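Local coordinates for motility-associated killing factor MakB (PDB 6W1W), which probably acts as one component of a three-part cytotoxin of Vibrio cholerae that resembles the alpha-pore-forming toxins, at residues A[115-120]-A[285-290]. Sequence-based numbering, arbitrary orientation.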
loop_
_atom_site.group_PDB
_atom_site.type_symbol
_atom_site.label_atom_id
_atom_site.label_comp_id
_atom_site.label_asym_id
_atom_site.label_seq_id
_atom_site.Cartn_x
_atom_site.Cartn_y
_atom_site.Cartn_z
ATOM N N LYS A 115 -20.039 -4.448 -17.215
ATOM C CA LYS A 115 -20.880 -4.136 -16.062
ATOM C C LYS A 115 -20.375 -4.826 -14.800
ATOM O O LYS A 115 -20.363 -4.226 -13.719
ATOM C CB LYS A 115 -22.332 -4.535 -16.343
ATOM C CG LYS A 115 -23.192 -3.454 -16.998
ATOM C CD LYS A 115 -24.590 -3.997 -17.332
ATOM C CE LYS A 115 -25.602 -2.891 -17.647
ATOM N NZ LYS A 115 -25.343 -2.171 -18.928
ATOM N N GLN A 116 -19.953 -6.089 -14.916
ATOM C CA GLN A 116 -19.431 -6.798 -13.751
ATOM C C GLN A 116 -18.169 -6.133 -13.223
ATOM O O GLN A 116 -17.999 -5.989 -12.007
ATOM C CB GLN A 116 -19.139 -8.259 -14.094
ATOM C CG GLN A 116 -20.339 -9.080 -14.512
ATOM C CD GLN A 116 -19.966 -10.511 -14.844
ATOM O OE1 GLN A 116 -20.505 -11.106 -15.780
ATOM N NE2 GLN A 116 -19.036 -11.073 -14.078
ATOM N N ASN A 117 -17.271 -5.726 -14.123
ATOM C CA ASN A 117 -15.987 -5.180 -13.699
ATOM C C ASN A 117 -16.165 -3.862 -12.958
ATOM O O ASN A 117 -15.538 -3.637 -11.919
ATOM C CB ASN A 117 -15.063 -5.000 -14.905
ATOM C CG ASN A 117 -14.506 -6.319 -15.417
ATOM O OD1 ASN A 117 -14.547 -7.336 -14.720
ATOM N ND2 ASN A 117 -13.978 -6.307 -16.639
ATOM N N ILE A 118 -17.021 -2.976 -13.470
ATOM C CA ILE A 118 -17.221 -1.689 -12.805
ATOM C C ILE A 118 -17.925 -1.872 -11.465
ATOM O O ILE A 118 -17.621 -1.171 -10.495
ATOM C CB ILE A 118 -17.977 -0.710 -13.724
ATOM C CG1 ILE A 118 -18.533 0.471 -12.931
ATOM C CG2 ILE A 118 -19.085 -1.398 -14.463
ATOM C CD1 ILE A 118 -19.226 1.504 -13.788
ATOM N N THR A 119 -18.856 -2.824 -11.377
ATOM C CA THR A 119 -19.514 -3.086 -10.101
ATOM C C THR A 119 -18.514 -3.571 -9.056
ATOM O O THR A 119 -18.376 -2.970 -7.985
ATOM C CB THR A 119 -20.643 -4.100 -10.293
ATOM O OG1 THR A 119 -21.772 -3.453 -10.898
ATOM C CG2 THR A 119 -21.063 -4.692 -8.956
ATOM N N LEU A 120 -17.788 -4.650 -9.359
ATOM C CA LEU A 120 -16.850 -5.214 -8.394
ATOM C C LEU A 120 -15.696 -4.269 -8.073
ATOM O O LEU A 120 -14.994 -4.485 -7.078
ATOM C CB LEU A 120 -16.314 -6.553 -8.908
ATOM C CG LEU A 120 -17.141 -7.809 -8.606
ATOM C CD1 LEU A 120 -17.380 -7.958 -7.104
ATOM C CD2 LEU A 120 -18.460 -7.822 -9.376
ATOM N N LEU A 285 -14.007 4.480 -13.389
ATOM C CA LEU A 285 -14.337 5.334 -14.523
ATOM C C LEU A 285 -13.733 4.804 -15.816
ATOM O O LEU A 285 -14.280 5.044 -16.897
ATOM C CB LEU A 285 -13.864 6.765 -14.260
ATOM C CG LEU A 285 -14.066 7.783 -15.386
ATOM C CD1 LEU A 285 -15.545 7.964 -15.705
ATOM C CD2 LEU A 285 -13.418 9.117 -15.041
ATOM N N LEU A 286 -12.615 4.079 -15.726
ATOM C CA LEU A 286 -12.015 3.494 -16.921
ATOM C C LEU A 286 -12.958 2.487 -17.565
ATOM O O LEU A 286 -13.166 2.504 -18.785
ATOM C CB LEU A 286 -10.681 2.833 -16.579
ATOM C CG LEU A 286 -10.016 2.186 -17.794
ATOM C CD1 LEU A 286 -9.876 3.228 -18.876
ATOM C CD2 LEU A 286 -8.665 1.583 -17.439
ATOM N N TRP A 287 -13.535 1.593 -16.757
ATOM C CA TRP A 287 -14.545 0.679 -17.275
ATOM C C TRP A 287 -15.814 1.417 -17.688
ATOM O O TRP A 287 -16.469 1.028 -18.662
ATOM C CB TRP A 287 -14.893 -0.375 -16.229
ATOM C CG TRP A 287 -13.785 -1.289 -15.814
ATOM C CD1 TRP A 287 -13.252 -1.410 -14.564
ATOM C CD2 TRP A 287 -13.105 -2.243 -16.634
ATOM N NE1 TRP A 287 -12.272 -2.373 -14.557
ATOM C CE2 TRP A 287 -12.163 -2.899 -15.818
ATOM C CE3 TRP A 287 -13.194 -2.601 -17.981
ATOM C CZ2 TRP A 287 -11.316 -3.891 -16.303
ATOM C CZ3 TRP A 287 -12.354 -3.588 -18.463
ATOM C CH2 TRP A 287 -11.426 -4.220 -17.626
ATOM N N GLN A 288 -16.172 2.481 -16.964
ATOM C CA GLN A 288 -17.461 3.134 -17.175
ATOM C C GLN A 288 -17.554 3.735 -18.571
ATOM O O GLN A 288 -18.409 3.341 -19.373
ATOM C CB GLN A 288 -17.696 4.196 -16.093
ATOM C CG GLN A 288 -18.873 5.134 -16.355
ATOM C CD GLN A 288 -20.192 4.408 -16.560
ATOM O OE1 GLN A 288 -20.402 3.307 -16.049
ATOM N NE2 GLN A 288 -21.089 5.027 -17.316
ATOM N N ASP A 289 -16.672 4.687 -18.894
ATOM C CA ASP A 289 -16.703 5.263 -20.234
ATOM C C ASP A 289 -16.240 4.277 -21.303
ATOM O O ASP A 289 -16.343 4.589 -22.493
ATOM C CB ASP A 289 -15.876 6.556 -20.290
ATOM C CG ASP A 289 -14.410 6.343 -19.961
ATOM O OD1 ASP A 289 -14.029 5.219 -19.577
ATOM O OD2 ASP A 289 -13.633 7.312 -20.097
ATOM N N GLU A 290 -15.744 3.099 -20.906
ATOM C CA GLU A 290 -15.551 2.002 -21.850
ATOM C C GLU A 290 -16.868 1.289 -22.132
ATOM O O GLU A 290 -17.116 0.845 -23.259
ATOM C CB GLU A 290 -14.519 1.014 -21.304
ATOM C CG GLU A 290 -14.069 -0.034 -22.308
ATOM C CD GLU A 290 -13.388 0.581 -23.513
ATOM O OE1 GLU A 290 -12.635 1.563 -23.335
ATOM O OE2 GLU A 290 -13.617 0.087 -24.637
#
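I118 and W287 meet where two helical segments, 115-120 and 285-290, pack in near-antiparallel fashion. The axes of these segments approach to 8.8 Å, with 151° between their directions. The CA atoms of I118 and W287 lie 5.7 Å apart. No hydrogen bond links the two segments.

N117 lies over one face of the W287 indole. Its CB sits 3.7 Å from the centroid of the five-membered ring, 10° off the normal, a CH-pi contact. CG of N117 is anti to the carbonyl carbon, which brings ND2 over the six-membered ring, 3.4 Å from CH2 of W287. The amide is tilted to the indole, with 47° between the planes.

I118 flanks this pair, its CB 4.0 Å from CB of W287. Its extended chain brings CD1 alongside Q288, next to CB and the amide oxygen of that residue.

F80 and Y83 of helix 69-90 also meet the W287 ring, the latter edge-to-face, and W323 of helix 316-333 touches the W287 side chain. The contact thus joins helices 100-151 and 276-302 within the elongated helical bundle. Apolar and CH-pi packing around a buried tryptophan, rather than direct polar bonds, holds these two segments together.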